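Local coordinates for dihydroorotase (PDB 6L0A), which catalyses the reversible interconversion of N-carbamoyl-L-aspartate and dihydroorotate, a zinc-dependent step in the de novo synthesis of pyrimidines, at residues P122-K125 and A126-E129. Residues are numbered along the deposited sequence; the frame is centred on the assembly and turned at random.
Sequences PIFK and AMQE
Pro122 O accepts Ala126 N (3.1 Å), one of four successive i to i+4 bonds in helix 121-130. The methyl CB of Ala126 rests against the carbonyl oxygens of Pro122 and Ile123, nearer to the second. Ile123 comes next. Ile123 O takes Met127 N at 2.8 Å in an almost straight bond (170°). Ile123 CG2 meets Met127 SD at 4.1 Å. Phe124 runs alongside Met127, with Phe124 CD1 4.1 Å from Met127 SD. Met127 SD sits at the ring edge, near the ring plane, 84° off the normal and 5.4 Å from the Phe124 centroid. This is an edge-on Met-aromatic contact. Phe124 O also receives the N-H of Gln128. Lys125 O accepts Glu129 N in the same way, and CG of Glu129 packs against this oxygen. The Lys125 side chain leaves with CG anti to the backbone N (chi1 -164°), then bends at each later torsion. The bends lay Lys125 CE beside the Gln128 amide, 3.3 Å from Gln128 NE2. Lys125 NZ and Glu129 OE2 remain 6.5 Å apart, too far for a salt bridge. Gln128 OE1 is hydrogen-bonded to Asn173 N, tying helix 121-130 to the loop before strand 175-178. Phe124 and Met127 pack on Leu134 of parallel-sheet strand 133-136, consistent with a TIM-barrel amidohydrolase, while Ile123 and Ala126 face helix 82-90 through Pro82 and His86.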
ATOM      1  N   PRO C 122      23.023 -26.834  10.243  1.00 24.53           N
ATOM      2  CA  PRO C 122      22.803 -28.270  10.513  1.00 21.97           C
ATOM      3  C   PRO C 122      21.452 -28.782  10.022  1.00 24.75           C
ATOM      4  O   PRO C 122      21.365 -29.927   9.557  1.00 21.84           O
ATOM      5  CB  PRO C 122      22.931 -28.355  12.037  1.00 24.26           C
ATOM      6  CG  PRO C 122      23.872 -27.253  12.379  1.00 26.96           C
ATOM      7  CD  PRO C 122      23.481 -26.123  11.452  1.00 26.73           C
ATOM      8  N   ILE C 123      20.399 -27.961  10.104  1.00 20.93           N
ATOM      9  CA  ILE C 123      19.105 -28.349   9.541  1.00 18.13           C
ATOM     10  C   ILE C 123      19.211 -28.519   8.032  1.00 20.87           C
ATOM     11  O   ILE C 123      18.761 -29.523   7.469  1.00 19.42           O
ATOM     12  CB  ILE C 123      18.026 -27.315   9.905  1.00 20.99           C
ATOM     13  CG1 ILE C 123      17.915 -27.127  11.425  1.00 26.14           C
ATOM     14  CG2 ILE C 123      16.667 -27.716   9.283  1.00 18.86           C
ATOM     15  CD1 ILE C 123      17.428 -28.357  12.163  1.00 27.45           C
ATOM     16  N   PHE C 124      19.791 -27.526   7.347  1.00 19.07           N
ATOM     17  CA  PHE C 124      19.882 -27.594   5.889  1.00 18.78           C
ATOM     18  C   PHE C 124      20.727 -28.778   5.433  1.00 23.54           C
ATOM     19  O   PHE C 124      20.436 -29.388   4.393  1.00 19.16           O
ATOM     20  CB  PHE C 124      20.459 -26.291   5.327  1.00 21.33           C
ATOM     21  CG  PHE C 124      19.669 -25.065   5.689  1.00 20.33           C
ATOM     22  CD1 PHE C 124      18.306 -25.146   5.937  1.00 19.99           C
ATOM     23  CD2 PHE C 124      20.286 -23.830   5.788  1.00 19.70           C
ATOM     24  CE1 PHE C 124      17.570 -24.012   6.264  1.00 17.02           C
ATOM     25  CE2 PHE C 124      19.552 -22.682   6.133  1.00 22.36           C
ATOM     26  CZ  PHE C 124      18.197 -22.779   6.364  1.00 16.72           C
ATOM     27  N   LYS C 125      21.773 -29.120   6.192  1.00 23.72           N
ATOM     28  CA  LYS C 125      22.558 -30.300   5.849  1.00 24.07           C
ATOM     29  C   LYS C 125      21.711 -31.561   5.936  1.00 19.34           C
ATOM     30  O   LYS C 125      21.770 -32.421   5.048  1.00 21.06           O
ATOM     31  CB  LYS C 125      23.786 -30.399   6.764  1.00 29.09           C
ATOM     32  CG  LYS C 125      24.898 -31.361   6.290  1.00 34.85           C
ATOM     33  CD  LYS C 125      25.160 -31.315   4.767  1.00 39.23           C
ATOM     34  CE  LYS C 125      25.612 -29.944   4.233  1.00 38.27           C
ATOM     35  NZ  LYS C 125      26.936 -29.444   4.718  1.00 42.98           N
ATOM     36  N   ALA C 126      20.893 -31.677   6.986  1.00 21.35           N
ATOM     37  CA  ALA C 126      20.008 -32.835   7.111  1.00 22.75           C
ATOM     38  C   ALA C 126      18.968 -32.855   5.995  1.00 23.97           C
ATOM     39  O   ALA C 126      18.716 -33.902   5.385  1.00 19.41           O
ATOM     40  CB  ALA C 126      19.337 -32.833   8.487  1.00 21.45           C
ATOM     41  N   MET C 127      18.364 -31.699   5.698  1.00 20.21           N
ATOM     42  CA  MET C 127      17.425 -31.634   4.579  1.00 19.66           C
ATOM     43  C   MET C 127      18.076 -32.075   3.277  1.00 21.44           C
ATOM     44  O   MET C 127      17.464 -32.801   2.481  1.00 21.34           O
ATOM     45  CB  MET C 127      16.878 -30.213   4.432  1.00 12.91           C
ATOM     46  CG  MET C 127      15.989 -29.796   5.576  1.00 15.19           C
ATOM     47  SD  MET C 127      15.484 -28.075   5.404  1.00 18.47           S
ATOM     48  CE  MET C 127      14.468 -28.240   3.929  1.00 18.63           C
ATOM     49  N   GLN C 128      19.304 -31.610   3.022  1.00 21.46           N
ATOM     50  CA  GLN C 128      19.988 -31.953   1.776  1.00 19.25           C
ATOM     51  C   GLN C 128      20.189 -33.461   1.665  1.00 22.15           C
ATOM     52  O   GLN C 128      19.956 -34.057   0.605  1.00 25.41           O
ATOM     53  CB  GLN C 128      21.328 -31.215   1.702  1.00 21.51           C
ATOM     54  CG  GLN C 128      22.070 -31.356   0.372  1.00 23.41           C
ATOM     55  CD  GLN C 128      23.291 -30.445   0.279  1.00 28.90           C
ATOM     56  OE1 GLN C 128      23.434 -29.668  -0.675  1.00 31.02           O
ATOM     57  NE2 GLN C 128      24.179 -30.537   1.268  1.00 25.41           N
ATOM     58  N   GLU C 129      20.599 -34.095   2.759  1.00 23.54           N
ATOM     59  CA  GLU C 129      20.796 -35.540   2.743  1.00 25.81           C
ATOM     60  C   GLU C 129      19.488 -36.292   2.524  1.00 27.01           C
ATOM     61  O   GLU C 129      19.500 -37.404   1.985  1.00 25.06           O
ATOM     62  CB  GLU C 129      21.446 -35.987   4.048  1.00 30.46           C
ATOM     63  CG  GLU C 129      22.875 -35.520   4.221  1.00 31.27           C
ATOM     64  CD  GLU C 129      23.371 -35.702   5.641  1.00 36.88           C
ATOM     65  OE1 GLU C 129      22.585 -36.181   6.491  1.00 39.93           O
ATOM     66  OE2 GLU C 129      24.542 -35.364   5.914  1.00 39.33           O
TER